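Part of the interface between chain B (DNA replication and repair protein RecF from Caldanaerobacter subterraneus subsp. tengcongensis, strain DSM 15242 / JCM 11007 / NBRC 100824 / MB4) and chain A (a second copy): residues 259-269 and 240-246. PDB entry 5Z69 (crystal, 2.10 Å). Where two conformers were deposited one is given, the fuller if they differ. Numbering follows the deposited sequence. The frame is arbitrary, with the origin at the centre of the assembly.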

# COMPACT_ATOMS: atom_id res chain seq x y z
N THR B 259 -23.90 15.44 -6.89
CA THR B 259 -23.26 16.56 -6.23
C THR B 259 -21.74 16.41 -6.27
O THR B 259 -21.03 17.37 -6.61
CB THR B 259 -23.72 16.69 -4.77
OG1 THR B 259 -25.15 16.60 -4.73
CG2 THR B 259 -23.27 18.01 -4.19
N LEU B 260 -21.26 15.21 -5.92
CA LEU B 260 -19.84 14.87 -6.00
C LEU B 260 -19.30 15.12 -7.39
O LEU B 260 -18.25 15.75 -7.58
CB LEU B 260 -19.60 13.39 -5.67
CG LEU B 260 -19.75 12.85 -4.25
CD1 LEU B 260 -18.96 13.71 -3.28
CD2 LEU B 260 -21.23 12.75 -3.87
N ASP B 261 -20.03 14.61 -8.37
CA ASP B 261 -19.60 14.67 -9.75
C ASP B 261 -19.54 16.11 -10.25
O ASP B 261 -18.60 16.49 -10.95
CB ASP B 261 -20.53 13.83 -10.63
CG ASP B 261 -20.37 12.33 -10.36
OD1 ASP B 261 -19.34 11.94 -9.77
OD2 ASP B 261 -21.26 11.54 -10.74
N LEU B 262 -20.53 16.92 -9.89
CA LEU B 262 -20.50 18.32 -10.28
C LEU B 262 -19.28 19.04 -9.67
O LEU B 262 -18.64 19.84 -10.34
CB LEU B 262 -21.80 19.00 -9.87
CG LEU B 262 -22.95 18.48 -10.74
CD1 LEU B 262 -24.30 18.97 -10.25
CD2 LEU B 262 -22.72 18.91 -12.18
N LYS B 263 -18.92 18.71 -8.43
CA LYS B 263 -17.77 19.35 -7.79
C LYS B 263 -16.43 19.03 -8.48
O LYS B 263 -15.65 19.91 -8.80
CB LYS B 263 -17.65 18.93 -6.33
CG LYS B 263 -16.55 19.70 -5.60
CD LYS B 263 -16.14 19.06 -4.27
CE LYS B 263 -17.25 19.16 -3.22
NZ LYS B 263 -16.80 18.65 -1.89
N TYR B 264 -16.19 17.73 -8.67
CA TYR B 264 -14.91 17.28 -9.19
C TYR B 264 -14.91 17.23 -10.72
O TYR B 264 -13.85 17.08 -11.34
CB TYR B 264 -14.53 15.90 -8.64
CG TYR B 264 -14.33 15.96 -7.15
CD1 TYR B 264 -13.12 16.37 -6.61
CD2 TYR B 264 -15.35 15.61 -6.27
CE1 TYR B 264 -12.94 16.44 -5.27
CE2 TYR B 264 -15.17 15.68 -4.92
CZ TYR B 264 -13.96 16.10 -4.43
OH TYR B 264 -13.75 16.18 -3.08
N LEU B 265 -16.08 17.42 -11.31
CA LEU B 265 -16.27 17.28 -12.75
C LEU B 265 -15.76 15.93 -13.21
O LEU B 265 -15.19 15.83 -14.28
CB LEU B 265 -15.60 18.41 -13.55
CG LEU B 265 -16.10 19.82 -13.18
CD1 LEU B 265 -15.39 20.83 -14.05
CD2 LEU B 265 -17.61 19.91 -13.32
N SER B 266 -16.06 14.90 -12.43
CA SER B 266 -15.68 13.53 -12.77
C SER B 266 -16.83 12.60 -12.49
O SER B 266 -17.82 13.01 -11.87
CB SER B 266 -14.43 13.09 -11.97
OG SER B 266 -14.67 13.00 -10.56
N THR B 267 -16.74 11.34 -12.87
CA THR B 267 -17.81 10.41 -12.53
C THR B 267 -17.33 9.39 -11.50
O THR B 267 -16.49 8.53 -11.83
CB THR B 267 -18.35 9.69 -13.79
OG1 THR B 267 -18.91 10.66 -14.69
CG2 THR B 267 -19.42 8.71 -13.38
N GLN B 268 -17.88 9.44 -10.29
CA GLN B 268 -17.40 8.63 -9.20
C GLN B 268 -17.82 7.16 -9.34
O GLN B 268 -17.11 6.26 -8.90
CB GLN B 268 -17.92 9.21 -7.87
CG GLN B 268 -17.49 10.68 -7.67
CD GLN B 268 -15.99 10.78 -7.51
OE1 GLN B 268 -15.38 9.96 -6.81
NE2 GLN B 268 -15.37 11.77 -8.16
N VAL B 269 -18.97 6.91 -9.96
CA VAL B 269 -19.52 5.57 -10.04
C VAL B 269 -19.28 4.92 -11.41
O VAL B 269 -19.52 5.55 -12.46
CB VAL B 269 -21.02 5.57 -9.71
CG1 VAL B 269 -21.63 4.18 -9.87
CG2 VAL B 269 -21.24 6.07 -8.29
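Chain A, residues 240-246: VHEENLI

The most unusual feature of this contact is how closely two side chains of chain B crowd one carboxylate oxygen: E242(A) OE2 lies 2.5 Å from K263(B) NZ and only 2.3 Å from Y264(B) OH. The first approach is a salt bridge with a hydrogen bond from the lysine to the glutamate. The second is too short to count as a hydrogen bond, and because E242(A) was deposited in two conformers, of which one is given, the exact fit of this oxygen deserves caution. It comes in at the edge of the Y264(B) ring, near the ring plane.

Chain A supplies a short loop running into a helix. V240(A) and H241(A) are extended or irregular; E242(A), at phi/psi -60/110, occupies the N-cap position, and the helix starts at E243(A) and continues beyond I246(A). Chain B offers the C-terminal end of a helix, which ends at Y264(B), followed by L265(B) with positive phi and a loop that brings Q268(B) back beside the helix. End to end, V240(A) to I246(A) runs roughly opposite to the helix from T259(B) to Y264(B). The backbones stay well apart: the nearest CA atoms, those of L260(B) and E242(A), are 8.7 Å from each other, so side chains fill the gap.

E242(A) is the hub, with 74 Å² covered out of 290 Å² buried over both sides. The aliphatic part of the side chain also packs: E242(A) CG is 4.0 Å from L260(B) CD1, so the same residue offers carbon to the leucine and charge to the lysine.

Beside this hub, H241(A) lies against the tyrosine. Y264(B) OH sits over one face of the imidazole, 3.4 Å from H241(A) CE1, while the two rings, with centroids 6.0 Å apart and planes at 34°, form an oblique pair.

Four residues on from H241(A), within the helix, L245(A) also points toward chain B, and its CD2 comes within 4.1 Å of Q268(B) OE1. The loop carrying that glutamine is tied to the helix by a hydrogen bond from Q268(B) N to D261(B) OD1, 2.9 Å. E243(A) and I246(A) are out of reach; H241(A) and E242(A) make contact from the loop before the helix and L245(A) from within it. The rule to read here is economical: a charged N-cap residue at the centre, paired with a lysine and flanked by aromatic and aliphatic neighbours.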

# COMPACT_ATOMS: atom_id res chain seq x y z
N VAL A 240 -8.29 12.04 0.56
CA VAL A 240 -9.47 11.81 1.41
C VAL A 240 -10.09 13.12 1.94
O VAL A 240 -9.41 13.94 2.55
CB VAL A 240 -9.09 10.79 2.60
CG1 VAL A 240 -7.99 9.71 2.20
CG2 VAL A 240 -8.71 11.47 3.90
N HIS A 241 -11.36 13.38 1.64
CA HIS A 241 -12.02 14.53 2.29
C HIS A 241 -13.53 14.37 2.51
O HIS A 241 -14.01 14.55 3.63
CB HIS A 241 -11.77 15.84 1.54
CG HIS A 241 -11.17 15.67 0.18
ND1 HIS A 241 -11.60 14.71 -0.71
CD2 HIS A 241 -10.18 16.35 -0.45
CE1 HIS A 241 -10.90 14.79 -1.83
NE2 HIS A 241 -10.04 15.78 -1.70
N GLU A 242 -14.27 14.05 1.45
CA GLU A 242 -15.69 13.74 1.58
C GLU A 242 -15.83 12.54 2.49
O GLU A 242 -15.46 11.43 2.11
CB GLU A 242 -16.33 13.44 0.22
CG GLU A 242 -15.73 14.21 -0.96
CD GLU A 242 -16.15 15.65 -0.98
OE1 GLU A 242 -17.04 16.03 -0.20
OE2 GLU A 242 -15.58 16.42 -1.79
N GLU A 243 -16.35 12.77 3.68
CA GLU A 243 -16.49 11.71 4.66
C GLU A 243 -17.60 10.77 4.23
O GLU A 243 -17.58 9.58 4.53
CB GLU A 243 -16.77 12.31 6.04
CG GLU A 243 -16.59 11.33 7.19
CD GLU A 243 -16.65 12.03 8.54
OE1 GLU A 243 -17.41 11.57 9.42
OE2 GLU A 243 -15.93 13.04 8.72
N ASN A 244 -18.58 11.34 3.55
CA ASN A 244 -19.67 10.57 2.96
C ASN A 244 -19.16 9.45 2.04
O ASN A 244 -19.55 8.28 2.18
CB ASN A 244 -20.57 11.49 2.16
CG ASN A 244 -22.02 11.17 2.35
OD1 ASN A 244 -22.41 10.64 3.39
ND2 ASN A 244 -22.84 11.49 1.35
N LEU A 245 -18.27 9.83 1.13
CA LEU A 245 -17.71 8.90 0.14
C LEU A 245 -16.96 7.77 0.83
O LEU A 245 -17.14 6.59 0.48
CB LEU A 245 -16.79 9.67 -0.81
CG LEU A 245 -16.20 8.96 -2.04
CD1 LEU A 245 -17.29 8.50 -2.99
CD2 LEU A 245 -15.25 9.91 -2.75
N ILE A 246 -16.14 8.11 1.82
CA ILE A 246 -15.34 7.13 2.54
C ILE A 246 -16.23 6.14 3.28
O ILE A 246 -15.98 4.94 3.29
CB ILE A 246 -14.39 7.80 3.54
CG1 ILE A 246 -13.37 8.65 2.78
CG2 ILE A 246 -13.68 6.74 4.38
CD1 ILE A 246 -12.80 9.79 3.63